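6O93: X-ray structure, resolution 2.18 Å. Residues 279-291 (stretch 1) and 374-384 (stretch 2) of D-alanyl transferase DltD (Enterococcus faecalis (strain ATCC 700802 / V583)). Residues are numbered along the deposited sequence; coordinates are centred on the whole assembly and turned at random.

Stretch 1 (279-291) ALEQLAEKNVDVL
Stretch 2, residues 374-384: LAYQIDDRFYQ

Stretch 1 opens as the last turns of a helix, 279-285, with phi/psi near -65/-40. Lys286 (-103/15) is the first residue to leave helical geometry, Asn287 takes left-handed angles (55/44), and the chain then extends through Val288 into a strand, 289-291. The turn is held by Asn287 N to Ala284 O (3.1 Å) and Val288 N to Leu283 O (3.0 Å). Stretch 2 lies along this unit as a largely extended chain that ends in a 3-10 segment, 380-383. It runs in the opposite sense: the CA atoms of Leu374 and Asn287 are 6.5 Å apart, those of Tyr376 and Ala284 6.5 Å, and those of Ile378 and Glu281 6.7 Å. Together the stretches bury 498 Å², and side chains rather than paired backbones make the contact.

Leu374 (psi 135) points its CB toward stretch 1 in the m,t rotamer. Its CD1 lies 3.6 Å from Val288 O and 3.6 Å from Asp289 CA, so a branched aliphatic chain covers the start of the strand. Nearby, Asn287 (chi1 t) brings ND2 to 3.6 Å from Leu374 CB. Ala375 (-89/74) then points away, as alternation in an extended chain leads one to expect.

Tyr376 (-86/141) turns back toward the helix with chi1 -73° and chi2 -44°. Its ring reaches past Ala284, whose CB is 3.6 Å from CD2; the small methyl allows this close approach. At the ring's far end, Tyr376 OH donates to Val288 O at 2.7 Å, with the acceptor near the ring plane, where a phenol can direct its proton. The same hydroxyl accepts a bond from water 2 (water O to OH 2.7 Å). That water also donates to Asp289 OD1 (2.7 Å) and accepts from Val290 N (3.0 Å), so the tyrosine bonds directly to the loop residue just before the strand and, through the water, to the strand itself.

Gln377 (-130/74) points away and is exposed, a place suited to a polar side chain. Ile378 (-65/134; m,m) points inward again: CG1 sits 3.6 Å from Ala284 CB, and CD1 lies 4.1 Å from Leu280 O and 4.2 Å from Glu281 CA. One alanine thus meets both Tyr376 and Ile378.

Asp379 (-120/109; chi1 t) serves its own stretch, accepting from Arg381 N at OD1 (3.0 Å) and forming a salt bridge from OD2 to Arg381 NH2 (2.7 Å). Asp380 (chi1 m) begins the 3-10 segment, in which Tyr383 N bonds to Asp380 O (2.9 Å). Its OD1 comes within 3.7 Å of Glu281 OE1, a pairing of like charges eased by water 1, which donates to Glu281 OE1 (2.5 Å) and to Asp380 OD1 (3.0 Å).

Tyr383 (chi1 -77°, chi2 -49°) has a CB directed sideways, yet its long ring carries OH back to the helix, where it donates to Glu281 OE1 at 2.6 Å. The extended t,t rotamer of Glu281 presents that carboxylate oxygen near the ring plane, giving this buried acid a neutral donor.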

# COMPACT_ATOMS: atom_id res chain seq x y z
N ALA A 279 2.12 8.79 6.30
CA ALA A 279 2.81 8.32 5.10
C ALA A 279 3.10 9.48 4.15
O ALA A 279 4.16 9.51 3.51
CB ALA A 279 1.97 7.26 4.40
N LEU A 280 2.19 10.44 4.06
CA LEU A 280 2.40 11.59 3.18
C LEU A 280 3.58 12.44 3.65
O LEU A 280 4.38 12.90 2.82
CB LEU A 280 1.13 12.43 3.11
CG LEU A 280 -0.08 11.77 2.45
CD1 LEU A 280 -1.31 12.67 2.58
CD2 LEU A 280 0.20 11.45 0.99
N GLU A 281 3.70 12.66 4.96
CA GLU A 281 4.81 13.45 5.47
C GLU A 281 6.14 12.75 5.19
O GLU A 281 7.13 13.41 4.83
CB GLU A 281 4.64 13.71 6.96
CG GLU A 281 5.85 14.41 7.60
CD GLU A 281 5.54 15.05 8.94
OE1 GLU A 281 4.34 15.15 9.30
OE2 GLU A 281 6.49 15.46 9.63
N GLN A 282 6.19 11.43 5.35
CA GLN A 282 7.43 10.70 5.06
C GLN A 282 7.80 10.81 3.59
O GLN A 282 8.98 10.96 3.25
CB GLN A 282 7.28 9.23 5.46
CG GLN A 282 7.08 9.00 6.95
CD GLN A 282 8.26 9.48 7.78
OE1 GLN A 282 9.41 9.32 7.39
NE2 GLN A 282 7.96 10.06 8.94
N LEU A 283 6.81 10.73 2.70
CA LEU A 283 7.09 10.85 1.27
C LEU A 283 7.57 12.25 0.91
O LEU A 283 8.51 12.42 0.13
CB LEU A 283 5.85 10.48 0.46
CG LEU A 283 5.43 9.01 0.57
CD1 LEU A 283 3.96 8.83 0.20
CD2 LEU A 283 6.32 8.14 -0.31
N ALA A 284 6.93 13.28 1.48
CA ALA A 284 7.31 14.65 1.19
C ALA A 284 8.69 14.99 1.75
O ALA A 284 9.44 15.75 1.14
CB ALA A 284 6.27 15.62 1.73
N GLU A 285 9.03 14.44 2.92
CA GLU A 285 10.32 14.75 3.53
C GLU A 285 11.49 14.24 2.68
O GLU A 285 12.58 14.82 2.73
CB GLU A 285 10.40 14.16 4.94
CG GLU A 285 9.60 14.93 5.96
CD GLU A 285 9.53 14.23 7.31
OE1 GLU A 285 10.29 13.26 7.51
OE2 GLU A 285 8.72 14.66 8.15
N LYS A 286 11.28 13.18 1.91
CA LYS A 286 12.32 12.64 1.04
C LYS A 286 12.10 13.02 -0.42
O LYS A 286 12.72 12.43 -1.31
CB LYS A 286 12.38 11.11 1.19
CG LYS A 286 12.76 10.64 2.59
CD LYS A 286 14.17 11.08 2.97
CE LYS A 286 14.52 10.69 4.40
NZ LYS A 286 15.80 11.30 4.83
N ASN A 287 11.25 14.01 -0.68
CA ASN A 287 11.05 14.54 -2.03
C ASN A 287 10.67 13.42 -3.00
O ASN A 287 11.19 13.33 -4.12
CB ASN A 287 12.30 15.28 -2.52
CG ASN A 287 12.06 16.06 -3.80
OD1 ASN A 287 12.67 15.78 -4.83
ND2 ASN A 287 11.16 17.03 -3.73
N VAL A 288 9.76 12.55 -2.57
CA VAL A 288 9.32 11.42 -3.38
C VAL A 288 8.15 11.86 -4.24
O VAL A 288 7.15 12.39 -3.73
CB VAL A 288 8.93 10.23 -2.49
CG1 VAL A 288 8.59 9.01 -3.34
CG2 VAL A 288 10.04 9.90 -1.50
N ASP A 289 8.26 11.63 -5.55
CA ASP A 289 7.17 11.88 -6.48
C ASP A 289 6.28 10.64 -6.51
O ASP A 289 6.77 9.53 -6.73
CB ASP A 289 7.73 12.18 -7.88
CG ASP A 289 6.71 12.81 -8.80
OD1 ASP A 289 5.59 13.15 -8.34
OD2 ASP A 289 7.02 12.98 -10.00
N VAL A 290 4.99 10.83 -6.27
CA VAL A 290 4.09 9.72 -5.98
C VAL A 290 2.85 9.81 -6.84
O VAL A 290 2.25 10.88 -6.99
CB VAL A 290 3.69 9.69 -4.48
CG1 VAL A 290 2.85 8.46 -4.18
CG2 VAL A 290 4.93 9.73 -3.61
N LEU A 291 2.45 8.67 -7.41
CA LEU A 291 1.15 8.52 -8.07
C LEU A 291 0.22 7.76 -7.13
O LEU A 291 0.51 6.62 -6.75
CB LEU A 291 1.30 7.79 -9.40
CG LEU A 291 -0.01 7.40 -10.09
CD1 LEU A 291 -0.84 8.63 -10.45
CD2 LEU A 291 0.27 6.57 -11.32
N LEU A 374 9.90 19.23 -5.77
CA LEU A 374 8.45 19.17 -5.70
C LEU A 374 7.92 20.18 -4.68
O LEU A 374 8.44 20.30 -3.57
CB LEU A 374 7.98 17.76 -5.33
CG LEU A 374 8.36 16.64 -6.31
CD1 LEU A 374 7.96 15.28 -5.74
CD2 LEU A 374 7.70 16.86 -7.66
N ALA A 375 6.86 20.90 -5.07
CA ALA A 375 6.31 21.97 -4.23
C ALA A 375 5.25 21.39 -3.29
O ALA A 375 4.04 21.59 -3.46
CB ALA A 375 5.74 23.08 -5.11
N TYR A 376 5.73 20.68 -2.28
CA TYR A 376 4.86 20.12 -1.25
C TYR A 376 4.62 21.16 -0.16
O TYR A 376 5.52 21.91 0.21
CB TYR A 376 5.47 18.86 -0.64
CG TYR A 376 5.42 17.64 -1.54
CD1 TYR A 376 4.28 17.34 -2.27
CD2 TYR A 376 6.52 16.80 -1.67
CE1 TYR A 376 4.22 16.23 -3.09
CE2 TYR A 376 6.48 15.69 -2.50
CZ TYR A 376 5.33 15.41 -3.20
OH TYR A 376 5.28 14.31 -4.02
N GLN A 377 3.38 21.18 0.35
CA GLN A 377 2.99 22.09 1.43
C GLN A 377 2.30 21.26 2.51
O GLN A 377 1.08 21.31 2.68
CB GLN A 377 2.09 23.21 0.90
CG GLN A 377 2.80 24.15 -0.07
CD GLN A 377 1.92 25.29 -0.53
OE1 GLN A 377 0.72 25.31 -0.26
NE2 GLN A 377 2.51 26.25 -1.23
N ILE A 378 3.10 20.49 3.25
CA ILE A 378 2.55 19.63 4.29
C ILE A 378 1.92 20.48 5.38
O ILE A 378 2.50 21.48 5.83
CB ILE A 378 3.65 18.72 4.86
CG1 ILE A 378 4.12 17.72 3.80
CG2 ILE A 378 3.16 18.00 6.10
CD1 ILE A 378 3.06 16.71 3.38
N ASP A 379 0.72 20.10 5.80
CA ASP A 379 -0.02 20.78 6.85
C ASP A 379 -0.26 19.77 7.97
O ASP A 379 -1.04 18.84 7.82
CB ASP A 379 -1.34 21.34 6.32
CG ASP A 379 -2.03 22.27 7.30
OD1 ASP A 379 -1.80 22.13 8.52
OD2 ASP A 379 -2.80 23.14 6.84
N ASP A 380 0.43 19.97 9.10
CA ASP A 380 0.35 19.02 10.21
C ASP A 380 -1.07 18.89 10.76
O ASP A 380 -1.37 17.90 11.43
CB ASP A 380 1.29 19.43 11.34
CG ASP A 380 2.75 19.33 10.95
OD1 ASP A 380 3.09 18.49 10.09
OD2 ASP A 380 3.56 20.11 11.50
N ARG A 381 -1.94 19.86 10.49
CA ARG A 381 -3.29 19.82 11.03
C ARG A 381 -4.10 18.65 10.48
O ARG A 381 -5.14 18.31 11.05
CB ARG A 381 -3.99 21.15 10.75
CG ARG A 381 -3.29 22.33 11.42
CD ARG A 381 -3.92 23.67 11.07
NE ARG A 381 -3.90 23.93 9.63
CZ ARG A 381 -4.21 25.09 9.08
NH1 ARG A 381 -4.55 26.12 9.84
NH2 ARG A 381 -4.17 25.24 7.76
N PHE A 382 -3.64 18.02 9.40
CA PHE A 382 -4.28 16.81 8.91
C PHE A 382 -4.06 15.61 9.82
O PHE A 382 -4.68 14.56 9.60
CB PHE A 382 -3.79 16.48 7.49
CG PHE A 382 -4.41 17.33 6.42
CD1 PHE A 382 -5.71 17.11 6.00
CD2 PHE A 382 -3.69 18.36 5.82
CE1 PHE A 382 -6.28 17.89 5.01
CE2 PHE A 382 -4.25 19.14 4.82
CZ PHE A 382 -5.55 18.91 4.42
N TYR A 383 -3.19 15.73 10.83
CA TYR A 383 -3.06 14.70 11.86
C TYR A 383 -4.18 14.74 12.89
O TYR A 383 -4.38 13.75 13.60
CB TYR A 383 -1.73 14.85 12.60
CG TYR A 383 -0.50 14.37 11.86
CD1 TYR A 383 -0.46 13.11 11.26
CD2 TYR A 383 0.64 15.17 11.77
CE1 TYR A 383 0.67 12.67 10.60
CE2 TYR A 383 1.77 14.73 11.11
CZ TYR A 383 1.78 13.49 10.53
OH TYR A 383 2.91 13.05 9.87
N GLN A 384 -4.91 15.85 12.98
CA GLN A 384 -5.79 16.09 14.10
C GLN A 384 -7.09 15.29 13.98
O GLN A 384 -7.52 14.91 12.90
CB GLN A 384 -6.12 17.59 14.21
CG GLN A 384 -4.91 18.45 14.50
CD GLN A 384 -5.24 19.93 14.52
OE1 GLN A 384 -6.37 20.33 14.23
NE2 GLN A 384 -4.26 20.75 14.85
O HOH W 1 2.22 16.19 8.46
O HOH W 2 3.94 13.62 -6.21